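Local coordinates for hypothetical sugar ABC-transporter sugar binding protein (Arthrobacter globiformis, PDB 7BVT) that probably binds cyclic alpha-maltosyl-1,6-maltose outside the cell and hands it to an ABC transporter for uptake, at residues Ala219-Gln232 and Val398-Asn410. Residues are numbered along the deposited sequence; the frame is centred on the assembly and turned at random.
Sequences AAAFNTPEGAEALQ and VDDALDAAEQAVN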
# COMPACT_ATOMS: atom_id res chain seq x y z
N ALA A 219 -20.68 3.16 5.92
CA ALA A 219 -21.19 3.87 4.73
C ALA A 219 -20.03 4.55 4.00
O ALA A 219 -19.01 4.89 4.69
CB ALA A 219 -22.19 4.89 5.16
N ALA A 220 -20.28 4.91 2.77
CA ALA A 220 -19.42 5.88 2.07
C ALA A 220 -19.31 7.22 2.80
O ALA A 220 -20.27 7.74 3.41
CB ALA A 220 -19.96 6.08 0.69
N ALA A 221 -18.16 7.88 2.65
CA ALA A 221 -17.90 9.20 3.25
C ALA A 221 -17.32 10.17 2.21
O ALA A 221 -17.01 11.29 2.61
CB ALA A 221 -16.99 9.05 4.42
N PHE A 222 -17.19 9.77 0.95
CA PHE A 222 -16.41 10.53 -0.07
C PHE A 222 -17.31 11.47 -0.91
O PHE A 222 -16.78 12.15 -1.79
CB PHE A 222 -15.69 9.55 -0.99
CG PHE A 222 -16.57 8.49 -1.60
CD1 PHE A 222 -17.53 8.82 -2.56
CD2 PHE A 222 -16.50 7.16 -1.19
CE1 PHE A 222 -18.36 7.84 -3.09
CE2 PHE A 222 -17.33 6.19 -1.73
CZ PHE A 222 -18.27 6.53 -2.65
N ASN A 223 -18.62 11.47 -0.74
CA ASN A 223 -19.52 12.28 -1.62
C ASN A 223 -19.68 13.65 -1.00
O ASN A 223 -20.72 13.97 -0.41
CB ASN A 223 -20.83 11.55 -1.92
CG ASN A 223 -21.63 12.27 -2.99
OD1 ASN A 223 -21.10 13.15 -3.70
ND2 ASN A 223 -22.88 11.89 -3.14
N THR A 224 -18.62 14.43 -1.10
CA THR A 224 -18.36 15.64 -0.33
C THR A 224 -17.67 16.63 -1.24
O THR A 224 -17.23 16.26 -2.31
CB THR A 224 -17.46 15.34 0.86
OG1 THR A 224 -16.24 14.80 0.32
CG2 THR A 224 -18.10 14.37 1.83
N PRO A 225 -17.53 17.90 -0.83
CA PRO A 225 -16.75 18.84 -1.63
C PRO A 225 -15.33 18.32 -1.83
O PRO A 225 -14.76 18.59 -2.86
CB PRO A 225 -16.81 20.10 -0.77
CG PRO A 225 -18.16 19.98 -0.06
CD PRO A 225 -18.26 18.53 0.29
N GLU A 226 -14.80 17.61 -0.82
CA GLU A 226 -13.40 17.13 -0.85
C GLU A 226 -13.33 16.05 -1.92
O GLU A 226 -12.36 16.01 -2.72
CB GLU A 226 -12.94 16.61 0.51
CG GLU A 226 -12.84 17.69 1.54
CD GLU A 226 -14.15 18.19 2.15
OE1 GLU A 226 -15.22 17.56 1.96
OE2 GLU A 226 -14.08 19.22 2.82
N GLY A 227 -14.26 15.11 -1.88
CA GLY A 227 -14.35 14.08 -2.94
C GLY A 227 -14.45 14.67 -4.32
O GLY A 227 -13.85 14.15 -5.26
N ALA A 228 -15.31 15.69 -4.51
CA ALA A 228 -15.48 16.33 -5.83
C ALA A 228 -14.18 17.06 -6.22
O ALA A 228 -13.83 16.99 -7.39
CB ALA A 228 -16.63 17.31 -5.80
N GLU A 229 -13.47 17.63 -5.27
CA GLU A 229 -12.17 18.30 -5.57
C GLU A 229 -11.21 17.25 -6.15
O GLU A 229 -10.55 17.48 -7.17
CB GLU A 229 -11.58 18.91 -4.30
CG GLU A 229 -10.39 19.78 -4.60
CD GLU A 229 -9.70 20.38 -3.38
OE1 GLU A 229 -10.32 20.41 -2.31
OE2 GLU A 229 -8.51 20.82 -3.56
N ALA A 230 -11.14 16.08 -5.52
CA ALA A 230 -10.20 15.02 -5.97
C ALA A 230 -10.66 14.49 -7.32
O ALA A 230 -9.82 14.27 -8.21
CB ALA A 230 -10.08 13.91 -4.92
N LEU A 231 -11.95 14.18 -7.50
CA LEU A 231 -12.40 13.65 -8.82
C LEU A 231 -12.32 14.73 -9.92
O LEU A 231 -12.00 14.39 -11.07
CB LEU A 231 -13.82 13.06 -8.68
CG LEU A 231 -14.33 12.38 -9.96
CD1 LEU A 231 -13.39 11.32 -10.48
CD2 LEU A 231 -15.74 11.81 -9.76
N GLN A 232 -12.56 15.99 -9.60
CA GLN A 232 -12.45 17.09 -10.59
C GLN A 232 -11.00 17.21 -11.04
O GLN A 232 -10.74 17.49 -12.23
CB GLN A 232 -12.92 18.41 -9.98
CG GLN A 232 -13.07 19.51 -11.03
CD GLN A 232 -14.19 19.17 -12.00
OE1 GLN A 232 -15.37 19.03 -11.59
NE2 GLN A 232 -13.85 19.03 -13.28
N VAL A 398 -18.80 14.64 -12.78
CA VAL A 398 -18.16 14.43 -11.45
C VAL A 398 -19.26 14.24 -10.38
O VAL A 398 -19.21 13.29 -9.57
CB VAL A 398 -17.29 15.66 -11.16
CG1 VAL A 398 -16.93 15.74 -9.68
CG2 VAL A 398 -16.06 15.69 -12.09
N ASP A 399 -20.25 15.13 -10.33
CA ASP A 399 -21.31 15.06 -9.29
C ASP A 399 -22.14 13.77 -9.43
O ASP A 399 -22.41 13.12 -8.38
CB ASP A 399 -22.21 16.28 -9.38
CG ASP A 399 -21.57 17.50 -8.74
OD1 ASP A 399 -20.42 17.38 -8.27
OD2 ASP A 399 -22.24 18.55 -8.70
N ASP A 400 -22.47 13.37 -10.65
CA ASP A 400 -23.32 12.16 -10.86
C ASP A 400 -22.49 10.90 -10.55
O ASP A 400 -23.06 9.93 -10.00
CB ASP A 400 -23.89 12.07 -12.26
CG ASP A 400 -24.99 13.06 -12.57
OD1 ASP A 400 -25.56 13.65 -11.65
OD2 ASP A 400 -25.27 13.18 -13.77
N ALA A 401 -21.19 10.91 -10.83
CA ALA A 401 -20.36 9.70 -10.60
C ALA A 401 -20.16 9.57 -9.08
O ALA A 401 -20.16 8.43 -8.56
CB ALA A 401 -19.06 9.79 -11.39
N LEU A 402 -19.99 10.65 -8.34
CA LEU A 402 -19.80 10.51 -6.88
C LEU A 402 -21.11 10.04 -6.21
O LEU A 402 -21.03 9.25 -5.25
CB LEU A 402 -19.30 11.80 -6.24
CG LEU A 402 -17.82 12.06 -6.50
CD1 LEU A 402 -17.49 13.50 -6.31
CD2 LEU A 402 -16.96 11.17 -5.61
N ASP A 403 -22.23 10.55 -6.69
CA ASP A 403 -23.55 10.08 -6.21
C ASP A 403 -23.69 8.59 -6.53
O ASP A 403 -24.09 7.85 -5.60
CB ASP A 403 -24.67 10.84 -6.93
CG ASP A 403 -24.99 12.24 -6.45
OD1 ASP A 403 -24.52 12.68 -5.32
OD2 ASP A 403 -25.80 12.91 -7.20
N ALA A 404 -23.39 8.16 -7.74
CA ALA A 404 -23.53 6.75 -8.17
C ALA A 404 -22.57 5.88 -7.36
O ALA A 404 -22.96 4.83 -6.83
CB ALA A 404 -23.34 6.61 -9.64
N ALA A 405 -21.32 6.33 -7.19
CA ALA A 405 -20.34 5.57 -6.41
C ALA A 405 -20.80 5.42 -4.96
O ALA A 405 -20.64 4.33 -4.42
CB ALA A 405 -18.98 6.23 -6.48
N GLU A 406 -21.35 6.43 -4.35
CA GLU A 406 -21.88 6.37 -2.96
C GLU A 406 -23.04 5.35 -2.85
O GLU A 406 -23.10 4.57 -1.87
CB GLU A 406 -22.36 7.75 -2.50
CG GLU A 406 -23.03 7.75 -1.13
CD GLU A 406 -23.37 9.14 -0.64
OE1 GLU A 406 -23.96 9.91 -1.43
OE2 GLU A 406 -22.98 9.52 0.52
N GLN A 407 -23.97 5.40 -3.80
CA GLN A 407 -25.06 4.40 -3.90
C GLN A 407 -24.54 2.99 -3.99
O GLN A 407 -25.15 2.12 -3.31
CB GLN A 407 -25.71 4.44 -5.29
CG GLN A 407 -27.11 4.86 -5.28
CD GLN A 407 -27.02 6.34 -5.25
OE1 GLN A 407 -26.93 6.89 -4.14
NE2 GLN A 407 -27.08 6.94 -6.45
N ALA A 408 -23.59 2.72 -4.89
CA ALA A 408 -23.08 1.37 -5.16
C ALA A 408 -22.40 0.90 -3.87
O ALA A 408 -22.65 -0.24 -3.43
CB ALA A 408 -22.17 1.38 -6.34
N VAL A 409 -21.53 1.74 -3.31
CA VAL A 409 -20.73 1.36 -2.11
C VAL A 409 -21.68 1.10 -0.93
O VAL A 409 -21.56 0.08 -0.22
CB VAL A 409 -19.69 2.44 -1.78
CG1 VAL A 409 -19.13 2.22 -0.38
CG2 VAL A 409 -18.61 2.44 -2.83
N ASN A 410 -22.65 1.97 -0.72
CA ASN A 410 -23.58 1.84 0.45
C ASN A 410 -24.39 0.57 0.27
O ASN A 410 -24.65 -0.08 1.32
CB ASN A 410 -24.48 3.06 0.59
CG ASN A 410 -23.78 4.23 1.23
OD1 ASN A 410 -22.66 4.08 1.69
ND2 ASN A 410 -24.42 5.39 1.23
O HOH W 1 -20.39 10.27 1.29
O HOH W 2 -22.94 7.62 2.60
O HOH W 3 -21.97 14.54 -6.04
O HOH W 4 -23.39 12.52 1.25
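The amide of N223 bridges two acids of helix 398-410, its ND2 giving one hydrogen bond to E406 OE1 (2.8 Å, 179°) and another to D403 OD1 (2.8 Å). Both acceptors lie close to the amide plane, yet each carboxylate is turned steeply from it: D403 offers its anti lone pair, whereas E406 OE1 is approached from above the carboxylate plane. With CG anti to the backbone N (chi1 -171°), N223 reaches toward the helix, and its OD1 rests against L402 CB, with a water close to both OD1 and D399 O. Cut back to alanine, this position is likely to leave D403 and E406 without the amide NH2 that joins them. E406 OE2 is gripped by waters that carry it on to A220 O and to N223 N. One turn further on, N410 OD1 accepts the A220 N-H in its carbonyl plane at 2.7 Å, pinning the backbone at A220. N223 centres an inverse gamma turn leading into helix 225-232, where T224 is the N-cap, its OG1 accepting from G227 N (3.0 Å).

Beneath these polar links, F222 presents its ring edge to the helix backbone, CZ lying 3.5 Å from E406 N, while CD1 meets L402 CD2. L402 CD1 presses on A228 CA (3.5 Å), and L231 slides past L402 in the opposite direction. Helix 225-232 crosses helix 398-410 at 121°, with axes 10.0 Å apart. F384 of helix 377-392 meets the F222 ring edge-to-face, and L231 also touches I388 and L392 of that helix and F201 of helix 195-207.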